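Local structure of MutT related protein (Methanosarcina mazei, 3GRN) at residues Asn34-Leu40 with Thr121-Phe126; Pro41-Val45 with Arg57-Thr63; Gly70-Val76 with Ala87-Asp91. The protein probably acts as a hydrolase of the Nudix (MutT-related) family, members of which commonly cleave nucleoside diphosphates linked to another moiety, though its own substrate is not established. Residues are numbered along the deposited sequence.

Interaction 1: residues Asn34-Leu40 with Thr121-Phe126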
ATOM      1  N   ASN A  34      -3.814 -10.373   8.569  1.00 28.51           N
ATOM      2  CA  ASN A  34      -5.232 -10.069   8.902  1.00 33.45           C
ATOM      3  C   ASN A  34      -6.170  -9.928   7.706  1.00 33.56           C
ATOM      4  O   ASN A  34      -7.033  -9.040   7.683  1.00 33.26           O
ATOM      5  CB  ASN A  34      -5.337  -8.784   9.749  1.00 31.58           C
ATOM      6  CG  ASN A  34      -5.217  -9.032  11.234  1.00 42.60           C
ATOM      7  OD1 ASN A  34      -5.770  -9.993  11.779  1.00 51.28           O
ATOM      8  ND2 ASN A  34      -4.515  -8.134  11.912  1.00 42.48           N
ATOM      9  N   ALA A  35      -6.005 -10.808   6.720  1.00 32.37           N
ATOM     10  CA  ALA A  35      -6.801 -10.765   5.496  1.00 30.93           C
ATOM     11  C   ALA A  35      -8.297 -10.895   5.812  1.00 26.20           C
ATOM     12  O   ALA A  35      -8.691 -11.723   6.612  1.00 28.47           O
ATOM     13  CB  ALA A  35      -6.345 -11.867   4.562  1.00 26.26           C
ATOM     14  N   GLY A  36      -9.112 -10.018   5.244  1.00 25.27           N
ATOM     15  CA  GLY A  36     -10.559 -10.095   5.460  1.00 17.35           C
ATOM     16  C   GLY A  36     -11.156  -9.496   6.713  1.00 27.57           C
ATOM     17  O   GLY A  36     -12.378  -9.452   6.826  1.00 26.42           O
ATOM     18  N   LYS A  37     -10.320  -9.038   7.655  1.00 27.16           N
ATOM     19  CA  LYS A  37     -10.826  -8.535   8.945  1.00 30.05           C
ATOM     20  C   LYS A  37     -11.070  -7.009   8.953  1.00 30.24           C
ATOM     21  O   LYS A  37     -10.459  -6.285   8.168  1.00 20.92           O
ATOM     22  CB  LYS A  37      -9.877  -8.931  10.084  1.00 36.37           C
ATOM     23  CG  LYS A  37      -9.748 -10.447  10.297  1.00 38.12           C
ATOM     24  CD  LYS A  37      -9.239 -10.786  11.699  1.00 50.09           C
ATOM     25  CE  LYS A  37      -9.298 -12.298  11.989  1.00 51.26           C
ATOM     26  NZ  LYS A  37      -8.399 -13.133  11.115  1.00 39.08           N
ATOM     27  N   TRP A  38     -11.953  -6.542   9.837  1.00 26.43           N
ATOM     28  CA  TRP A  38     -12.152  -5.094  10.082  1.00 24.57           C
ATOM     29  C   TRP A  38     -10.914  -4.432  10.748  1.00 24.77           C
ATOM     30  O   TRP A  38     -10.207  -5.080  11.510  1.00 22.02           O
ATOM     31  CB  TRP A  38     -13.427  -4.848  10.893  1.00 28.43           C
ATOM     32  CG  TRP A  38     -14.642  -5.190  10.111  1.00 34.74           C
ATOM     33  CD1 TRP A  38     -15.288  -6.402  10.078  1.00 36.26           C
ATOM     34  CD2 TRP A  38     -15.337  -4.341   9.194  1.00 28.17           C
ATOM     35  NE1 TRP A  38     -16.355  -6.347   9.212  1.00 32.72           N
ATOM     36  CE2 TRP A  38     -16.408  -5.094   8.654  1.00 31.13           C
ATOM     37  CE3 TRP A  38     -15.167  -3.011   8.777  1.00 28.14           C
ATOM     38  CZ2 TRP A  38     -17.305  -4.560   7.725  1.00 29.75           C
ATOM     39  CZ3 TRP A  38     -16.061  -2.484   7.854  1.00 29.10           C
ATOM     40  CH2 TRP A  38     -17.114  -3.259   7.339  1.00 28.74           C
ATOM     41  N   ASP A  39     -10.659  -3.154  10.423  1.00 19.29           N
ATOM     42  CA  ASP A  39      -9.452  -2.433  10.811  0.50 20.59           C
ATOM     43  C   ASP A  39      -9.769  -0.928  10.922  1.00 16.43           C
ATOM     44  O   ASP A  39     -10.813  -0.475  10.445  1.00 16.54           O
ATOM     45  CB  ASP A  39      -8.372  -2.679   9.739  0.50 16.09           C
ATOM     46  CG  ASP A  39      -6.951  -2.601  10.283  0.50 20.48           C
ATOM     47  OD1 ASP A  39      -6.747  -2.058  11.379  0.50 31.62           O
ATOM     48  OD2 ASP A  39      -6.014  -3.082   9.607  0.50 27.39           O
ATOM     49  N   LEU A  40      -8.867  -0.154  11.512  1.00 16.95           N
ATOM     50  CA  LEU A  40      -8.964   1.296  11.458  1.00 13.72           C
ATOM     51  C   LEU A  40      -8.127   1.733  10.271  1.00 13.48           C
ATOM     52  O   LEU A  40      -7.185   1.001   9.876  1.00 16.03           O
ATOM     53  CB  LEU A  40      -8.405   1.941  12.729  1.00 13.59           C
ATOM     54  CG  LEU A  40      -9.165   1.811  14.049  1.00 17.21           C
ATOM     55  CD1 LEU A  40      -8.381   2.482  15.157  1.00 21.70           C
ATOM     56  CD2 LEU A  40     -10.528   2.488  13.933  1.00 24.44           C
ATOM     57  N   THR A 121     -16.111  -9.064  14.642  1.00 62.86           N
ATOM     58  CA  THR A 121     -15.096  -9.122  13.589  1.00 59.79           C
ATOM     59  C   THR A 121     -14.112  -7.931  13.594  1.00 55.28           C
ATOM     60  O   THR A 121     -13.319  -7.768  12.655  1.00 54.97           O
ATOM     61  CB  THR A 121     -15.730  -9.357  12.185  1.00 62.02           C
ATOM     62  OG1 THR A 121     -16.935  -8.589  12.059  1.00 61.63           O
ATOM     63  CG2 THR A 121     -16.049 -10.841  11.985  1.00 63.27           C
ATOM     64  N   LEU A 122     -14.176  -7.113  14.647  1.00 47.40           N
ATOM     65  CA  LEU A 122     -13.100  -6.179  14.982  1.00 38.51           C
ATOM     66  C   LEU A 122     -12.181  -6.872  15.991  1.00 33.97           C
ATOM     67  O   LEU A 122     -12.639  -7.259  17.070  1.00 29.88           O
ATOM     68  CB  LEU A 122     -13.653  -4.883  15.574  1.00 41.98           C
ATOM     69  CG  LEU A 122     -12.677  -3.708  15.726  1.00 37.73           C
ATOM     70  CD1 LEU A 122     -12.459  -2.953  14.406  1.00 33.74           C
ATOM     71  CD2 LEU A 122     -13.134  -2.751  16.809  1.00 42.11           C
ATOM     72  N   PRO A 123     -10.887  -7.028  15.640  1.00 26.38           N
ATOM     73  CA  PRO A 123      -9.893  -7.778  16.405  1.00 22.58           C
ATOM     74  C   PRO A 123      -9.792  -7.344  17.844  1.00 18.92           C
ATOM     75  O   PRO A 123      -9.983  -6.163  18.152  1.00 21.24           O
ATOM     76  CB  PRO A 123      -8.589  -7.457  15.683  1.00 24.24           C
ATOM     77  CG  PRO A 123      -9.001  -7.162  14.303  1.00 29.38           C
ATOM     78  CD  PRO A 123     -10.298  -6.455  14.416  1.00 27.28           C
ATOM     79  N   ALA A 124      -9.455  -8.299  18.718  1.00 22.78           N
ATOM     80  CA  ALA A 124      -9.531  -8.084  20.173  1.00 21.02           C
ATOM     81  C   ALA A 124      -8.754  -6.874  20.663  1.00 20.49           C
ATOM     82  O   ALA A 124      -9.239  -6.135  21.513  1.00 21.21           O
ATOM     83  CB  ALA A 124      -9.101  -9.345  20.928  1.00 27.46           C
ATOM     84  N   TYR A 125      -7.587  -6.635  20.070  1.00 21.33           N
ATOM     85  CA  TYR A 125      -6.763  -5.493  20.463  1.00 21.98           C
ATOM     86  C   TYR A 125      -7.424  -4.140  20.171  1.00 19.08           C
ATOM     87  O   TYR A 125      -7.229  -3.189  20.934  1.00 24.98           O
ATOM     88  CB  TYR A 125      -5.347  -5.576  19.869  1.00 19.81           C
ATOM     89  CG  TYR A 125      -5.288  -5.813  18.382  1.00 23.03           C
ATOM     90  CD1 TYR A 125      -5.388  -4.758  17.491  1.00 23.64           C
ATOM     91  CD2 TYR A 125      -5.137  -7.100  17.866  1.00 22.32           C
ATOM     92  CE1 TYR A 125      -5.343  -4.971  16.129  1.00 20.71           C
ATOM     93  CE2 TYR A 125      -5.073  -7.324  16.512  1.00 23.97           C
ATOM     94  CZ  TYR A 125      -5.194  -6.247  15.637  1.00 28.42           C
ATOM     95  OH  TYR A 125      -5.142  -6.426  14.268  1.00 33.04           O
ATOM     96  N   PHE A 126      -8.192  -4.059  19.078  1.00 18.96           N
ATOM     97  CA  PHE A 126      -8.936  -2.834  18.779  1.00 20.93           C
ATOM     98  C   PHE A 126     -10.138  -2.675  19.711  1.00 23.34           C
ATOM     99  O   PHE A 126     -10.401  -1.577  20.193  1.00 20.77           O
ATOM    100  CB  PHE A 126      -9.385  -2.782  17.322  1.00 20.75           C
ATOM    101  CG  PHE A 126      -8.296  -2.387  16.352  1.00 20.86           C
ATOM    102  CD1 PHE A 126      -7.428  -1.339  16.637  1.00 28.34           C
ATOM    103  CD2 PHE A 126      -8.193  -3.028  15.118  1.00 26.07           C
ATOM    104  CE1 PHE A 126      -6.436  -0.961  15.728  1.00 28.88           C
ATOM    105  CE2 PHE A 126      -7.206  -2.653  14.201  1.00 25.71           C
ATOM    106  CZ  PHE A 126      -6.327  -1.621  14.513  1.00 25.04           C
TER

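Interaction 2: residues Pro41-Val45 with Arg57-Thr63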
ATOM      1  N   PRO A  41      -8.401   2.941   9.733  1.00 15.34           N
ATOM      2  CA  PRO A  41      -7.486   3.515   8.738  1.00 15.32           C
ATOM      3  C   PRO A  41      -6.108   3.708   9.350  1.00 14.27           C
ATOM      4  O   PRO A  41      -6.015   4.118  10.493  1.00 13.27           O
ATOM      5  CB  PRO A  41      -8.099   4.888   8.444  1.00 15.07           C
ATOM      6  CG  PRO A  41      -9.503   4.762   8.827  1.00 18.08           C
ATOM      7  CD  PRO A  41      -9.556   3.826   9.977  1.00 17.12           C
ATOM      8  N   GLY A  42      -5.076   3.333   8.621  1.00 15.89           N
ATOM      9  CA  GLY A  42      -3.700   3.499   9.103  1.00 15.34           C
ATOM     10  C   GLY A  42      -2.811   2.405   8.584  1.00 21.00           C
ATOM     11  O   GLY A  42      -3.215   1.636   7.699  1.00 22.41           O
ATOM     12  N   GLY A  43      -1.598   2.316   9.126  1.00 15.22           N
ATOM     13  CA  GLY A  43      -0.676   1.278   8.688  1.00 16.71           C
ATOM     14  C   GLY A  43       0.727   1.600   9.130  1.00 20.02           C
ATOM     15  O   GLY A  43       0.918   2.479   9.979  1.00 15.57           O
ATOM     16  N   LYS A  44       1.698   0.946   8.486  1.00 16.51           N
ATOM     17  CA  LYS A  44       3.103   1.042   8.907  0.60 16.33           C
ATOM     18  C   LYS A  44       3.731   2.404   8.605  1.00 17.02           C
ATOM     19  O   LYS A  44       3.504   2.996   7.532  1.00 17.62           O
ATOM     20  CB  LYS A  44       3.945  -0.068   8.265  0.60 22.02           C
ATOM     21  CG  LYS A  44       3.368  -1.465   8.353  0.60 24.27           C
ATOM     22  CD  LYS A  44       4.291  -2.453   7.629  0.60 28.03           C
ATOM     23  CE  LYS A  44       3.777  -3.882   7.684  0.60 39.04           C
ATOM     24  NZ  LYS A  44       3.028  -4.288   6.465  0.60 44.20           N
ATOM     25  N   VAL A  45       4.528   2.910   9.558  1.00 13.98           N
ATOM     26  CA  VAL A  45       5.230   4.194   9.377  1.00 14.52           C
ATOM     27  C   VAL A  45       6.483   3.921   8.528  1.00 21.64           C
ATOM     28  O   VAL A  45       7.159   2.917   8.744  1.00 22.55           O
ATOM     29  CB  VAL A  45       5.611   4.876  10.734  1.00 17.82           C
ATOM     30  CG1 VAL A  45       6.395   6.160  10.482  1.00 20.64           C
ATOM     31  CG2 VAL A  45       4.368   5.244  11.506  1.00 16.13           C
ATOM     32  N   ARG A  57      -0.763  10.366   5.510  1.00 12.94           N
ATOM     33  CA  ARG A  57      -0.440   9.626   4.277  1.00 15.30           C
ATOM     34  C   ARG A  57      -1.283   8.367   4.175  1.00 13.73           C
ATOM     35  O   ARG A  57      -1.908   8.121   3.154  1.00 14.73           O
ATOM     36  CB  ARG A  57       1.045   9.254   4.264  1.00 15.83           C
ATOM     37  CG  ARG A  57       1.446   8.394   3.067  1.00 22.54           C
ATOM     38  CD  ARG A  57       2.892   7.898   3.156  1.00 23.08           C
ATOM     39  NE  ARG A  57       3.228   7.227   4.422  1.00 17.96           N
ATOM     40  CZ  ARG A  57       2.984   5.961   4.728  1.00 21.63           C
ATOM     41  NH1 ARG A  57       2.343   5.142   3.893  1.00 22.65           N
ATOM     42  NH2 ARG A  57       3.377   5.509   5.916  1.00 26.42           N
ATOM     43  N   GLU A  58      -1.318   7.577   5.252  1.00 12.10           N
ATOM     44  CA  GLU A  58      -2.118   6.340   5.274  1.00 13.78           C
ATOM     45  C   GLU A  58      -3.617   6.588   5.119  1.00 15.38           C
ATOM     46  O   GLU A  58      -4.297   5.865   4.390  1.00 14.20           O
ATOM     47  CB  GLU A  58      -1.822   5.566   6.552  1.00 16.58           C
ATOM     48  CG  GLU A  58      -0.400   4.999   6.531  1.00 14.37           C
ATOM     49  CD  GLU A  58      -0.217   3.718   5.713  1.00 34.51           C
ATOM     50  OE1 GLU A  58      -1.197   3.178   5.163  1.00 39.29           O
ATOM     51  OE2 GLU A  58       0.942   3.238   5.635  1.00 43.31           O
ATOM     52  N   VAL A  59      -4.124   7.595   5.801  1.00 12.65           N
ATOM     53  CA  VAL A  59      -5.539   7.933   5.707  1.00 11.47           C
ATOM     54  C   VAL A  59      -5.894   8.375   4.285  1.00 12.83           C
ATOM     55  O   VAL A  59      -6.871   7.873   3.734  1.00 14.33           O
ATOM     56  CB  VAL A  59      -5.929   8.970   6.737  1.00 13.65           C
ATOM     57  CG1 VAL A  59      -7.298   9.549   6.424  1.00 13.88           C
ATOM     58  CG2 VAL A  59      -5.924   8.298   8.102  1.00 11.44           C
ATOM     59  N   TRP A  60      -5.072   9.244   3.687  1.00 12.57           N
ATOM     60  CA  TRP A  60      -5.335   9.667   2.300  1.00 15.11           C
ATOM     61  C   TRP A  60      -5.340   8.494   1.325  1.00 12.59           C
ATOM     62  O   TRP A  60      -6.293   8.339   0.555  1.00 14.97           O
ATOM     63  CB  TRP A  60      -4.438  10.776   1.767  1.00 22.19           C
ATOM     64  CG  TRP A  60      -5.109  11.318   0.490  1.00 28.75           C
ATOM     65  CD1 TRP A  60      -6.217  12.147   0.426  1.00 23.54           C
ATOM     66  CD2 TRP A  60      -4.800  10.972  -0.861  1.00 28.95           C
ATOM     67  NE1 TRP A  60      -6.575  12.362  -0.889  1.00 27.56           N
ATOM     68  CE2 TRP A  60      -5.725  11.657  -1.696  1.00 36.66           C
ATOM     69  CE3 TRP A  60      -3.822  10.166  -1.458  1.00 37.06           C
ATOM     70  CZ2 TRP A  60      -5.687  11.570  -3.086  1.00 37.65           C
ATOM     71  CZ3 TRP A  60      -3.801  10.077  -2.847  1.00 31.88           C
ATOM     72  CH2 TRP A  60      -4.721  10.776  -3.640  1.00 34.38           C
ATOM     73  N   GLU A  61      -4.328   7.624   1.408  1.00 12.07           N
ATOM     74  CA  GLU A  61      -4.208   6.534   0.441  1.00 12.15           C
ATOM     75  C   GLU A  61      -5.295   5.492   0.598  1.00 14.68           C
ATOM     76  O   GLU A  61      -5.712   4.895  -0.381  1.00 16.01           O
ATOM     77  CB  GLU A  61      -2.831   5.877   0.518  1.00 15.20           C
ATOM     78  CG  GLU A  61      -1.726   6.821   0.121  1.00 19.81           C
ATOM     79  CD  GLU A  61      -0.386   6.130  -0.054  1.00 37.69           C
ATOM     80  OE1 GLU A  61      -0.289   4.904   0.229  1.00 26.74           O
ATOM     81  OE2 GLU A  61       0.565   6.836  -0.466  1.00 26.63           O
ATOM     82  N   GLU A  62      -5.800   5.314   1.830  1.00  8.76           N
ATOM     83  CA  GLU A  62      -6.788   4.267   2.075  1.00 10.80           C
ATOM     84  C   GLU A  62      -8.231   4.704   1.878  1.00 14.38           C
ATOM     85  O   GLU A  62      -9.112   3.870   1.653  1.00 16.52           O
ATOM     86  CB  GLU A  62      -6.621   3.718   3.481  1.00 10.04           C
ATOM     87  CG  GLU A  62      -5.262   3.026   3.636  1.00 12.75           C
ATOM     88  CD  GLU A  62      -5.020   2.463   4.991  1.00 27.22           C
ATOM     89  OE1 GLU A  62      -5.792   2.762   5.917  1.00 22.62           O
ATOM     90  OE2 GLU A  62      -4.031   1.717   5.115  1.00 35.71           O
ATOM     91  N   THR A  63      -8.475   6.007   2.047  1.00 12.03           N
ATOM     92  CA  THR A  63      -9.856   6.505   2.118  1.00 10.42           C
ATOM     93  C   THR A  63     -10.135   7.753   1.272  1.00 13.22           C
ATOM     94  O   THR A  63     -11.293   8.121   1.107  1.00 13.95           O
ATOM     95  CB  THR A  63     -10.273   6.882   3.566  1.00 11.80           C
ATOM     96  OG1 THR A  63      -9.618   8.091   3.948  1.00 14.29           O
ATOM     97  CG2 THR A  63      -9.995   5.744   4.616  1.00 14.06           C
TER

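Interaction 3: residues Gly70-Val76 with Ala87-Asp91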
ATOM      1  N   GLY A  70      -4.955  15.306  14.830  1.00 27.61           N
ATOM      2  CA  GLY A  70      -5.080  16.033  16.079  1.00 28.76           C
ATOM      3  C   GLY A  70      -4.259  15.340  17.152  1.00 26.51           C
ATOM      4  O   GLY A  70      -3.173  14.823  16.891  1.00 24.81           O
ATOM      5  N   ASP A  71      -4.780  15.308  18.365  1.00 21.96           N
ATOM      6  CA  ASP A  71      -4.015  14.769  19.479  1.00 22.37           C
ATOM      7  C   ASP A  71      -3.894  13.238  19.402  1.00 16.94           C
ATOM      8  O   ASP A  71      -4.684  12.565  18.738  1.00 19.85           O
ATOM      9  CB  ASP A  71      -4.685  15.151  20.796  1.00 24.56           C
ATOM     10  CG  ASP A  71      -4.730  16.656  21.017  1.00 40.00           C
ATOM     11  OD1 ASP A  71      -3.756  17.356  20.651  1.00 40.76           O
ATOM     12  OD2 ASP A  71      -5.743  17.132  21.574  1.00 52.61           O
ATOM     13  N   ILE A  72      -2.917  12.695  20.115  1.00 15.99           N
ATOM     14  CA  ILE A  72      -2.825  11.238  20.254  1.00 16.64           C
ATOM     15  C   ILE A  72      -3.979  10.725  21.108  1.00 17.22           C
ATOM     16  O   ILE A  72      -4.266  11.294  22.161  1.00 19.81           O
ATOM     17  CB  ILE A  72      -1.477  10.838  20.873  1.00 16.79           C
ATOM     18  CG1 ILE A  72      -0.335  11.218  19.940  1.00 23.23           C
ATOM     19  CG2 ILE A  72      -1.458   9.345  21.200  1.00 19.68           C
ATOM     20  CD1 ILE A  72       0.948  11.485  20.669  1.00 24.60           C
ATOM     21  N   ALA A  73      -4.652   9.667  20.643  1.00 13.37           N
ATOM     22  CA  ALA A  73      -5.806   9.088  21.326  1.00 14.13           C
ATOM     23  C   ALA A  73      -5.403   7.928  22.237  1.00 17.46           C
ATOM     24  O   ALA A  73      -6.125   7.579  23.161  1.00 17.93           O
ATOM     25  CB  ALA A  73      -6.827   8.638  20.334  1.00 18.26           C
ATOM     26  N   GLY A  74      -4.260   7.331  21.936  1.00 15.09           N
ATOM     27  CA  GLY A  74      -3.728   6.216  22.724  1.00 13.86           C
ATOM     28  C   GLY A  74      -2.840   5.293  21.906  1.00 15.89           C
ATOM     29  O   GLY A  74      -2.326   5.664  20.847  1.00 14.00           O
ATOM     30  N   GLN A  75      -2.730   4.060  22.390  1.00 17.26           N
ATOM     31  CA  GLN A  75      -1.745   3.083  21.939  0.50 16.98           C
ATOM     32  C   GLN A  75      -2.428   1.736  21.792  1.00 17.51           C
ATOM     33  O   GLN A  75      -3.239   1.388  22.649  1.00 17.47           O
ATOM     34  CB  GLN A  75      -0.651   3.007  23.030  0.50 20.29           C
ATOM     35  CG  GLN A  75       0.331   1.852  22.986  0.50 25.91           C
ATOM     36  CD  GLN A  75      -0.158   0.596  23.696  0.50 14.76           C
ATOM     37  OE1 GLN A  75       0.110  -0.512  23.238  0.50 35.66           O
ATOM     38  NE2 GLN A  75      -0.871   0.761  24.820  0.50 22.60           N
ATOM     39  N   VAL A  76      -2.075   0.961  20.762  1.00 13.89           N
ATOM     40  CA  VAL A  76      -2.447  -0.439  20.731  1.00 18.29           C
ATOM     41  C   VAL A  76      -1.197  -1.227  20.323  1.00 17.39           C
ATOM     42  O   VAL A  76      -0.447  -0.790  19.449  1.00 15.54           O
ATOM     43  CB  VAL A  76      -3.683  -0.722  19.824  1.00 23.27           C
ATOM     44  CG1 VAL A  76      -3.389  -0.453  18.382  1.00 21.43           C
ATOM     45  CG2 VAL A  76      -4.136  -2.143  19.973  1.00 28.22           C
ATOM     46  N   ALA A  87       1.460   0.388  17.856  1.00 14.04           N
ATOM     47  CA  ALA A  87       0.668   1.311  17.040  1.00 14.58           C
ATOM     48  C   ALA A  87       0.178   2.505  17.857  1.00 17.05           C
ATOM     49  O   ALA A  87      -0.284   2.352  18.992  1.00 15.58           O
ATOM     50  CB  ALA A  87      -0.481   0.611  16.412  1.00 15.93           C
ATOM     51  N   ILE A  88       0.316   3.685  17.269  1.00 12.65           N
ATOM     52  CA  ILE A  88      -0.128   4.912  17.920  0.50 12.36           C
ATOM     53  C   ILE A  88      -1.401   5.375  17.211  1.00 14.05           C
ATOM     54  O   ILE A  88      -1.460   5.425  15.963  1.00 14.11           O
ATOM     55  CB  ILE A  88       0.982   6.010  17.950  0.50 15.81           C
ATOM     56  CG1 ILE A  88       2.221   5.518  18.724  0.50 13.27           C
ATOM     57  CG2 ILE A  88       0.476   7.269  18.639  0.50 15.78           C
ATOM     58  CD1 ILE A  88       3.242   4.781  17.892  0.50 18.01           C
ATOM     59  N   VAL A  89      -2.422   5.689  18.012  1.00 12.29           N
ATOM     60  CA  VAL A  89      -3.738   6.035  17.479  1.00 12.28           C
ATOM     61  C   VAL A  89      -3.911   7.548  17.615  1.00 14.74           C
ATOM     62  O   VAL A  89      -3.702   8.105  18.697  1.00 15.74           O
ATOM     63  CB  VAL A  89      -4.889   5.297  18.196  1.00 18.67           C
ATOM     64  CG1 VAL A  89      -6.186   5.688  17.554  1.00 12.46           C
ATOM     65  CG2 VAL A  89      -4.711   3.762  18.114  1.00 12.87           C
ATOM     66  N   PHE A  90      -4.258   8.193  16.504  1.00 11.83           N
ATOM     67  CA  PHE A  90      -4.461   9.629  16.449  1.00 14.80           C
ATOM     68  C   PHE A  90      -5.930   9.960  16.295  1.00 15.68           C
ATOM     69  O   PHE A  90      -6.688   9.206  15.658  1.00 15.61           O
ATOM     70  CB  PHE A  90      -3.684  10.212  15.269  1.00 18.86           C
ATOM     71  CG  PHE A  90      -2.209  10.279  15.510  1.00 15.18           C
ATOM     72  CD1 PHE A  90      -1.640  11.429  16.066  1.00 20.57           C
ATOM     73  CD2 PHE A  90      -1.385   9.202  15.174  1.00 15.63           C
ATOM     74  CE1 PHE A  90      -0.272  11.497  16.294  1.00 21.38           C
ATOM     75  CE2 PHE A  90      -0.017   9.253  15.417  1.00 17.08           C
ATOM     76  CZ  PHE A  90       0.548  10.390  15.978  1.00 17.54           C
ATOM     77  N   ASP A  91      -6.330  11.084  16.881  1.00 15.25           N
ATOM     78  CA  ASP A  91      -7.687  11.540  16.732  1.00 19.00           C
ATOM     79  C   ASP A  91      -7.761  12.413  15.477  1.00 23.54           C
ATOM     80  O   ASP A  91      -7.065  13.423  15.349  1.00 29.31           O
ATOM     81  CB  ASP A  91      -8.158  12.269  17.997  1.00 27.05           C
ATOM     82  CG  ASP A  91      -9.672  12.399  18.061  1.00 40.45           C
ATOM     83  OD1 ASP A  91     -10.270  12.892  17.084  1.00 39.50           O
ATOM     84  OD2 ASP A  91     -10.266  12.018  19.094  1.00 43.92           O
TER

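Interaction 1: residues Asn34-Leu40 with Thr121-Phe126
Thr-121 opens the second segment. Thr-121 O accepts a weak hydrogen bond from Trp-38 N at 3.4 Å. Thr-121 OG1 lies 3.4 Å from CD1 of the Trp-38 ring. Leu-122 follows, opposite Trp-38 in the backbone register, and Leu-122 CD1 packs on Trp-38 CB at 4.1 Å. Pro-123 is the N-cap residue of helix 124-137. Pro-123 CD sits 3.2 Å from Trp-38 O, so the chain enters the helix against the start of strand 38-44. The arrangement belongs to the Nudix fold, in which helices pack on the faces of a mixed sheet. Here the loop before the C-terminal helix lies along a strand reached through a type II turn, Asn-34 to Lys-37. In the first turn of the helix, Tyr-125 OH comes 3.0 Å from Asn-34 ND2. Phe-126 goes deeper. Leu-40 lies over one face of its ring, with Leu-40 CD1 4.0 Å from Phe-126 CE1. Asp-39 OD1 meets the ring edge, 2.9 Å from Phe-126 CE2, while Asp-39 OD2 is salt-bridged to Arg-27.

Interaction 2: residues Pro41-Val45 with Arg57-Thr63
Glu-62 and Arg-57 make the polar links between helix and strand. Gly-42 N donates to Glu-62 OE1 at 2.9 Å. Arg-57 NH2 donates to Lys-44 O at 3.0 Å. Arg-57 NH1 also forms a salt bridge with Glu-58 OE2 at 2.9 Å, and Arg-57 NE has a second acidic partner in Glu-49. Gly-42 O lies 2.7 Å from Glu-62 OE2. Glu-58 points at Gly-43, where a CB would clash with Glu-58 OE1. Packing is lighter. Pro-41 CB touches Val-59 CG2 at 4.1 Å, and Pro-41 CG reaches Thr-63 CG2 at 4.4 Å. The short axes cross at 118° and approach to 7.4 Å. Residues 43-64 fit the Nudix box: its loop-helix-loop is present, with helix 51-63 set against the end of strand 38-44. A glycerol, probably from the crystallisation liquor, is hydrogen-bonded to Glu-58 OE2. Nudix-box glutamates commonly bind divalent metal in relatives. Glu-58 OE1 lies 3.2 Å from Glu-62 OE2, a cluster consistent with such a site here, as in relatives.

Interaction 3: residues Gly70-Val76 with Ala87-Asp91
Seven backbone hydrogen bonds, one of them weak, join 70-76 to 87-91 in this antiparallel hairpin. At one end, Val-76 and Ala-87 form a hydrogen-bonded pair. Val-76 N donates to Ala-87 O at 2.9 Å, and Ala-87 N to Val-76 O at 2.7 Å. Gln-75 CA adds a CA-H...O contact to Ala-87 O at 3.4 Å. Next, Val-89 N donates to Gly-74 O at 2.8 Å. Val-89 O takes two donors, Ala-73 N at 2.7 Å and, weakly, Gly-74 N at 3.4 Å. This is a classic beta bulge, and it shifts the register by one residue. The phi/psi of 153/-157° at Gly-74 would jam a CB against the preceding carbonyl. Just before strand 72-79, Asp-91 N donates to Asp-71 O and Gly-70 N to Asp-91 O, both at 2.9 Å. The carboxylate of Asp-91 is satisfied by Arg-16 and Gly-93 N, and Gly-70 O by Lys-52. Gln-75 O accepts from Arg-132 NH2. The backbones of Ile-88 and Phe-90 are hydrogen-bonded to strand 7-16, at Ser-10, Tyr-12 and Leu-14. Val-76 CG1 packs on Ala-87 CB at 3.7 Å. Ile-72 CG1 meets Phe-90 CE1 at 3.7 Å. Strand 72-79 is outermost in the chain's sheet, and strand 84-94 pairs on its other side with strand 7-16. Ala-73, Val-76 and Val-89 face helix 124-137, while Ile-88 and Phe-90 pack on helix 51-63.

How the interactions relate
After strands 7-16 and 22-27, the chain reaches residues 34-40, which open interaction 1. Residues 41-45 follow directly on the same strand, 38-44. Interaction 2 closes a short loop when helix 51-63 returns to that strand. Interaction 3 then closes the hairpin of strands 72-79 and 84-94. Interaction 1 closes last, at residues 121-126, so its long loop encloses both others. Those two lie in series and do not cross. Interactions 1 and 3 touch where Tyr-125 and Phe-126 pack on Val-76. Interactions 2 and 3 stay about 7 Å apart at their nearest atoms. Together the three tie both long helices and the hairpin edge to one mixed sheet.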